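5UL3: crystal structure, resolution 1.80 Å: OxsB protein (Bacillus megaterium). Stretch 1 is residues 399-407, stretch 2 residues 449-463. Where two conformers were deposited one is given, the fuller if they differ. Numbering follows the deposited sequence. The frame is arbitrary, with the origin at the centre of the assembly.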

ATOM      1  N   ARG A 399       2.189 -12.229  -7.475  1.00 22.35           N
ATOM      2  CA  ARG A 399       2.347 -12.464  -8.904  1.00 24.79           C
ATOM      3  C   ARG A 399       1.633 -13.745  -9.313  1.00 20.62           C
ATOM      4  O   ARG A 399       1.509 -14.684  -8.524  1.00 26.39           O
ATOM      5  CB  ARG A 399       3.829 -12.615  -9.305  1.00 28.61           C
ATOM      6  CG  ARG A 399       4.810 -11.717  -8.624  1.00 32.76           C
ATOM      7  CD  ARG A 399       6.209 -11.818  -9.295  1.00 32.89           C
ATOM      8  NE  ARG A 399       6.758 -13.169  -9.376  1.00 35.68           N
ATOM      9  CZ  ARG A 399       7.547 -13.707  -8.451  1.00 41.26           C
ATOM     10  NH1 ARG A 399       8.016 -14.939  -8.608  1.00 47.48           N
ATOM     11  NH2 ARG A 399       7.867 -13.017  -7.362  1.00 39.69           N
ATOM     12  N   ALA A 400       1.221 -13.798 -10.581  1.00 24.09           N
ATOM     13  CA  ALA A 400       0.603 -15.021 -11.088  1.00 25.15           C
ATOM     14  C   ALA A 400       1.520 -16.225 -10.911  1.00 28.28           C
ATOM     15  O   ALA A 400       1.047 -17.321 -10.582  1.00 23.50           O
ATOM     16  CB  ALA A 400       0.215 -14.867 -12.553  1.00 22.21           C
ATOM     17  N   ASP A 401       2.837 -16.048 -11.111  1.00 23.77           N
ATOM     18  CA  ASP A 401       3.737 -17.193 -10.972  1.00 28.74           C
ATOM     19  C   ASP A 401       4.063 -17.528  -9.522  1.00 31.14           C
ATOM     20  O   ASP A 401       4.822 -18.474  -9.271  1.00 30.08           O
ATOM     21  CB  ASP A 401       5.026 -16.983 -11.788  1.00 29.00           C
ATOM     22  CG  ASP A 401       5.687 -15.629 -11.548  1.00 39.09           C
ATOM     23  OD1 ASP A 401       5.017 -14.583 -11.681  1.00 39.68           O
ATOM     24  OD2 ASP A 401       6.904 -15.616 -11.290  1.00 38.79           O
ATOM     25  N   SER A 402       3.531 -16.779  -8.554  0.50 26.48           N
ATOM     26  CA  SER A 402       3.532 -17.262  -7.182  0.50 24.84           C
ATOM     27  C   SER A 402       2.426 -18.279  -6.941  0.50 22.70           C
ATOM     28  O   SER A 402       2.384 -18.884  -5.867  0.50 24.74           O
ATOM     29  CB  SER A 402       3.378 -16.106  -6.186  0.50 29.64           C
ATOM     30  OG  SER A 402       4.463 -15.203  -6.258  0.50 32.51           O
ATOM     31  N   VAL A 403       1.533 -18.462  -7.907  1.00 23.89           N
ATOM     32  CA  VAL A 403       0.485 -19.475  -7.837  1.00 22.54           C
ATOM     33  C   VAL A 403       0.851 -20.688  -8.683  1.00 21.57           C
ATOM     34  O   VAL A 403       0.823 -21.822  -8.204  1.00 29.09           O
ATOM     35  CB  VAL A 403      -0.867 -18.891  -8.311  1.00 24.66           C
ATOM     36  CG1 VAL A 403      -1.999 -19.897  -8.068  1.00 27.77           C
ATOM     37  CG2 VAL A 403      -1.171 -17.560  -7.618  1.00 24.88           C
ATOM     38  N   TYR A 404       1.192 -20.441  -9.946  1.00 23.53           N
ATOM     39  CA  TYR A 404       1.404 -21.487 -10.938  1.00 25.28           C
ATOM     40  C   TYR A 404       2.617 -21.141 -11.789  1.00 29.02           C
ATOM     41  O   TYR A 404       2.679 -20.060 -12.381  1.00 23.93           O
ATOM     42  CB  TYR A 404       0.151 -21.634 -11.814  1.00 25.53           C
ATOM     43  CG  TYR A 404       0.334 -22.469 -13.066  1.00 24.60           C
ATOM     44  CD1 TYR A 404       0.696 -23.813 -12.986  1.00 31.81           C
ATOM     45  CD2 TYR A 404       0.127 -21.914 -14.333  1.00 27.76           C
ATOM     46  CE1 TYR A 404       0.857 -24.583 -14.139  1.00 29.18           C
ATOM     47  CE2 TYR A 404       0.286 -22.681 -15.487  1.00 32.46           C
ATOM     48  CZ  TYR A 404       0.646 -24.018 -15.373  1.00 30.89           C
ATOM     49  OH  TYR A 404       0.794 -24.781 -16.511  1.00 34.58           O
ATOM     50  N   GLU A 405       3.565 -22.071 -11.900  1.00 23.95           N
ATOM     51  CA  GLU A 405       4.785 -21.810 -12.656  1.00 24.46           C
ATOM     52  C   GLU A 405       5.172 -23.109 -13.341  1.00 24.07           C
ATOM     53  O   GLU A 405       5.809 -23.976 -12.720  1.00 27.35           O
ATOM     54  CB  GLU A 405       5.928 -21.302 -11.783  1.00 25.65           C
ATOM     55  CG  GLU A 405       7.245 -21.146 -12.585  1.00 30.04           C
ATOM     56  CD  GLU A 405       7.065 -20.308 -13.840  1.00 29.37           C
ATOM     57  OE1 GLU A 405       7.094 -19.059 -13.733  1.00 40.63           O
ATOM     58  OE2 GLU A 405       6.858 -20.877 -14.937  1.00 31.44           O
ATOM     59  N   PRO A 406       4.790 -23.282 -14.605  1.00 26.09           N
ATOM     60  CA  PRO A 406       5.103 -24.539 -15.307  1.00 30.55           C
ATOM     61  C   PRO A 406       6.593 -24.746 -15.545  1.00 35.62           C
ATOM     62  O   PRO A 406       6.995 -25.872 -15.868  1.00 31.89           O
ATOM     63  CB  PRO A 406       4.329 -24.400 -16.621  1.00 30.43           C
ATOM     64  CG  PRO A 406       4.223 -22.904 -16.828  1.00 38.23           C
ATOM     65  CD  PRO A 406       4.018 -22.350 -15.443  1.00 26.50           C
ATOM     66  N   LYS A 407       7.427 -23.721 -15.371  1.00 30.19           N
ATOM     67  CA  LYS A 407       8.867 -23.950 -15.404  1.00 31.19           C
ATOM     68  C   LYS A 407       9.379 -24.636 -14.150  1.00 33.57           C
ATOM     69  O   LYS A 407      10.546 -25.040 -14.116  1.00 32.22           O
ATOM     70  CB  LYS A 407       9.613 -22.634 -15.623  1.00 30.14           C
ATOM     71  CG  LYS A 407       9.279 -21.997 -16.964  1.00 29.78           C
ATOM     72  CD  LYS A 407      10.242 -20.878 -17.296  1.00 41.70           C
ATOM     73  CE  LYS A 407       9.832 -20.159 -18.572  1.00 49.72           C
ATOM     74  NZ  LYS A 407      10.751 -19.017 -18.845  1.00 68.03           N
ATOM     75  N   GLY A 449       7.269 -12.013 -17.407  1.00 31.24           N
ATOM     76  CA  GLY A 449       7.780 -13.370 -17.374  1.00 33.27           C
ATOM     77  C   GLY A 449       6.729 -14.455 -17.492  1.00 39.44           C
ATOM     78  O   GLY A 449       7.076 -15.642 -17.443  1.00 39.22           O
ATOM     79  N   THR A 450       5.467 -14.093 -17.670  1.00 28.08           N
ATOM     80  CA  THR A 450       4.343 -15.012 -17.682  1.00 27.79           C
ATOM     81  C   THR A 450       3.752 -15.135 -19.079  1.00 29.89           C
ATOM     82  O   THR A 450       4.030 -14.339 -19.989  1.00 32.52           O
ATOM     83  CB  THR A 450       3.263 -14.528 -16.698  1.00 28.71           C
ATOM     84  OG1 THR A 450       2.941 -13.171 -17.014  1.00 27.57           O
ATOM     85  CG2 THR A 450       3.749 -14.610 -15.264  1.00 29.15           C
ATOM     86  N   THR A 451       2.892 -16.137 -19.246  1.00 27.88           N
ATOM     87  CA  THR A 451       2.090 -16.254 -20.457  1.00 28.64           C
ATOM     88  C   THR A 451       0.621 -16.017 -20.136  1.00 29.19           C
ATOM     89  O   THR A 451       0.190 -16.091 -18.981  1.00 29.50           O
ATOM     90  CB  THR A 451       2.230 -17.634 -21.120  1.00 30.76           C
ATOM     91  OG1 THR A 451       1.663 -18.630 -20.265  1.00 32.02           O
ATOM     92  CG2 THR A 451       3.692 -17.971 -21.382  1.00 32.35           C
ATOM     93  N   SER A 452      -0.139 -15.747 -21.197  1.00 27.41           N
ATOM     94  CA  SER A 452      -1.586 -15.607 -21.085  1.00 32.21           C
ATOM     95  C   SER A 452      -2.214 -16.838 -20.437  1.00 32.44           C
ATOM     96  O   SER A 452      -2.975 -16.727 -19.468  1.00 30.58           O
ATOM     97  CB  SER A 452      -2.179 -15.365 -22.476  1.00 32.83           C
ATOM     98  OG  SER A 452      -3.541 -15.021 -22.368  1.00 39.24           O
ATOM     99  N   GLU A 453      -1.903 -18.035 -20.951  1.00 30.31           N
ATOM    100  CA  GLU A 453      -2.525 -19.231 -20.389  1.00 33.15           C
ATOM    101  C   GLU A 453      -2.116 -19.446 -18.933  1.00 35.36           C
ATOM    102  O   GLU A 453      -2.924 -19.911 -18.118  1.00 25.79           O
ATOM    103  CB  GLU A 453      -2.189 -20.462 -21.233  1.00 37.23           C
ATOM    104  CG  GLU A 453      -3.110 -21.651 -20.956  1.00 50.25           C
ATOM    105  CD  GLU A 453      -4.531 -21.443 -21.492  1.00 57.46           C
ATOM    106  OE1 GLU A 453      -4.706 -20.642 -22.435  1.00 53.32           O
ATOM    107  OE2 GLU A 453      -5.474 -22.084 -20.968  1.00 56.13           O
ATOM    108  N   GLN A 454      -0.864 -19.127 -18.586  1.00 28.59           N
ATOM    109  CA  GLN A 454      -0.429 -19.259 -17.199  1.00 27.38           C
ATOM    110  C   GLN A 454      -1.244 -18.357 -16.284  1.00 24.49           C
ATOM    111  O   GLN A 454      -1.578 -18.739 -15.157  1.00 27.97           O
ATOM    112  CB  GLN A 454       1.050 -18.920 -17.084  1.00 25.99           C
ATOM    113  CG  GLN A 454       1.629 -18.854 -15.679  1.00 25.35           C
ATOM    114  CD  GLN A 454       3.106 -18.460 -15.742  1.00 28.03           C
ATOM    115  OE1 GLN A 454       3.565 -18.001 -16.781  1.00 30.13           O
ATOM    116  NE2 GLN A 454       3.835 -18.621 -14.646  1.00 26.20           N
ATOM    117  N   ASN A 455      -1.565 -17.150 -16.752  1.00 24.17           N
ATOM    118  CA  ASN A 455      -2.390 -16.251 -15.947  1.00 25.87           C
ATOM    119  C   ASN A 455      -3.780 -16.838 -15.723  1.00 29.29           C
ATOM    120  O   ASN A 455      -4.313 -16.776 -14.608  1.00 26.27           O
ATOM    121  CB  ASN A 455      -2.483 -14.891 -16.633  1.00 27.45           C
ATOM    122  CG  ASN A 455      -1.225 -14.067 -16.461  1.00 32.27           C
ATOM    123  OD1 ASN A 455      -0.606 -14.085 -15.408  1.00 37.79           O
ATOM    124  ND2 ASN A 455      -0.856 -13.326 -17.487  1.00 33.61           N
ATOM    125  N   ILE A 456      -4.389 -17.394 -16.778  1.00 30.93           N
ATOM    126  CA  ILE A 456      -5.695 -18.043 -16.642  1.00 28.92           C
ATOM    127  C   ILE A 456      -5.645 -19.113 -15.557  1.00 26.44           C
ATOM    128  O   ILE A 456      -6.505 -19.171 -14.669  1.00 26.20           O
ATOM    129  CB  ILE A 456      -6.139 -18.642 -17.988  1.00 31.02           C
ATOM    130  CG1 ILE A 456      -6.471 -17.543 -19.003  1.00 32.42           C
ATOM    131  CG2 ILE A 456      -7.308 -19.607 -17.779  1.00 33.32           C
ATOM    132  CD1 ILE A 456      -7.733 -16.721 -18.633  1.00 30.06           C
ATOM    133  N   ILE A 457      -4.624 -19.972 -15.603  1.00 24.54           N
ATOM    134  CA  ILE A 457      -4.562 -21.074 -14.651  1.00 23.30           C
ATOM    135  C   ILE A 457      -4.353 -20.562 -13.228  1.00 27.15           C
ATOM    136  O   ILE A 457      -4.922 -21.108 -12.279  1.00 23.97           O
ATOM    137  CB  ILE A 457      -3.474 -22.078 -15.070  1.00 25.75           C
ATOM    138  CG1 ILE A 457      -3.904 -22.789 -16.358  1.00 30.60           C
ATOM    139  CG2 ILE A 457      -3.225 -23.097 -13.955  1.00 24.27           C
ATOM    140  CD1 ILE A 457      -2.751 -23.452 -17.097  1.00 37.31           C
ATOM    141  N   ALA A 458      -3.533 -19.520 -13.048  1.00 25.22           N
ATOM    142  CA  ALA A 458      -3.363 -18.965 -11.710  1.00 25.06           C
ATOM    143  C   ALA A 458      -4.707 -18.513 -11.150  1.00 25.71           C
ATOM    144  O   ALA A 458      -5.019 -18.769  -9.984  1.00 25.50           O
ATOM    145  CB  ALA A 458      -2.373 -17.795 -11.723  1.00 21.88           C
ATOM    146  N   LEU A 459      -5.518 -17.852 -11.976  1.00 25.88           N
ATOM    147  CA  LEU A 459      -6.818 -17.360 -11.503  1.00 25.89           C
ATOM    148  C   LEU A 459      -7.754 -18.514 -11.181  1.00 28.32           C
ATOM    149  O   LEU A 459      -8.528 -18.454 -10.217  1.00 25.75           O
ATOM    150  CB  LEU A 459      -7.456 -16.444 -12.547  1.00 24.23           C
ATOM    151  CG  LEU A 459      -6.679 -15.188 -12.934  1.00 27.28           C
ATOM    152  CD1 LEU A 459      -7.467 -14.370 -13.985  1.00 27.77           C
ATOM    153  CD2 LEU A 459      -6.340 -14.357 -11.707  1.00 28.08           C
ATOM    154  N   ARG A 460      -7.686 -19.572 -11.981  1.00 24.71           N
ATOM    155  CA  ARG A 460      -8.474 -20.776 -11.739  1.00 28.03           C
ATOM    156  C   ARG A 460      -8.142 -21.395 -10.383  1.00 26.47           C
ATOM    157  O   ARG A 460      -9.038 -21.747  -9.602  1.00 26.93           O
ATOM    158  CB  ARG A 460      -8.200 -21.756 -12.888  1.00 32.45           C
ATOM    159  CG  ARG A 460      -9.145 -22.922 -13.039  1.00 39.66           C
ATOM    160  CD  ARG A 460      -8.754 -23.794 -14.247  1.00 37.08           C
ATOM    161  NE  ARG A 460      -9.023 -23.160 -15.534  1.00 37.31           N
ATOM    162  CZ  ARG A 460      -8.441 -23.510 -16.676  1.00 34.48           C
ATOM    163  NH1 ARG A 460      -7.537 -24.490 -16.702  1.00 40.75           N
ATOM    164  NH2 ARG A 460      -8.751 -22.877 -17.794  1.00 39.12           N
ATOM    165  N   LEU A 461      -6.848 -21.546 -10.087  1.00 26.12           N
ATOM    166  CA  LEU A 461      -6.431 -22.169  -8.837  1.00 21.88           C
ATOM    167  C   LEU A 461      -6.825 -21.336  -7.618  1.00 26.83           C
ATOM    168  O   LEU A 461      -7.348 -21.871  -6.633  1.00 26.16           O
ATOM    169  CB  LEU A 461      -4.912 -22.409  -8.865  1.00 27.83           C
ATOM    170  CG  LEU A 461      -4.462 -23.429  -9.916  1.00 25.49           C
ATOM    171  CD1 LEU A 461      -2.949 -23.341 -10.199  1.00 26.10           C
ATOM    172  CD2 LEU A 461      -4.829 -24.855  -9.463  1.00 28.24           C
ATOM    173  N   VAL A 462      -6.573 -20.028  -7.658  1.00 26.22           N
ATOM    174  CA  VAL A 462      -6.873 -19.201  -6.487  1.00 22.68           C
ATOM    175  C   VAL A 462      -8.378 -19.095  -6.284  1.00 25.58           C
ATOM    176  O   VAL A 462      -8.869 -19.203  -5.153  1.00 25.20           O
ATOM    177  CB  VAL A 462      -6.231 -17.808  -6.607  1.00 22.95           C
ATOM    178  CG1 VAL A 462      -6.668 -16.926  -5.407  1.00 28.84           C
ATOM    179  CG2 VAL A 462      -4.681 -17.936  -6.627  1.00 24.54           C
ATOM    180  N   SER A 463      -9.129 -18.889  -7.368  1.00 24.29           N
ATOM    181  CA  SER A 463     -10.580 -18.750  -7.202  1.00 26.17           C
ATOM    182  C   SER A 463     -11.218 -20.054  -6.726  1.00 29.48           C
ATOM    183  O   SER A 463     -12.153 -20.019  -5.908  1.00 27.76           O
ATOM    184  CB  SER A 463     -11.223 -18.255  -8.499  1.00 28.16           C
ATOM    185  OG  SER A 463     -11.052 -19.163  -9.573  1.00 28.92           O
TER
HETATM  186  O   HOH W   1       6.138 -19.559 -17.265  1.00 41.31           O

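At the centre of the contact, a short 3-10 segment (Ala400 to Ser402) and the loop after it lie against one side of the helix that begins at Ser452. The backbones come close at Ala458, with Tyr404 CA 5.4 Å from Ala458 CA. Two apolar side chains of the first stretch converge on its methyl group, Ala400 CB at 4.0 Å and Val403 CB at 3.9 Å from Ala458 CB. Val403 extends the apolar patch along the helix, its CG1 lying 3.6 Å from Val462 CG2 and 3.9 Å from Leu461 CB.

Tyr404, with more area covered than any other residue here, lays its ring beside the helix. Ile457 CG2 sits over one face, 3.7 Å from the ring centroid and 17° off the normal, a CH-pi contact, while Ile457 CD1 reaches Tyr404 CE2 at 3.5 Å. Leu461 CD1 packs 3.9 Å from Tyr404 CB.

Toward the start of the helix the contact turns polar, and Gln454 dominates. Its extended side chain (chi1 and chi2 both t) carries the amide to the loop, where Gln454 NE2 donates to Tyr404 O at 2.9 Å, nearly straight at 169°. Gln454 NE2 also makes a weak hydrogen bond to Glu405 OE1 at 3.4 Å. Gln454 OE1 accepts from Thr451 N at 3.2 Å, and Thr451 OG1 caps the helix by accepting from Gln454 N at 3.1 Å, so this pair ties the helix start to the residue that grips the loop. One water bridges the stretches, donating to Glu405 OE2 (2.8 Å) and Gln454 OE1 (3.0 Å). Glu405 OE2 also accepts from Lys407 N at 2.9 Å, within its own stretch. Asp401 OD2 forms a salt bridge with Arg399 NH1 at 3.0 Å, within its own stretch.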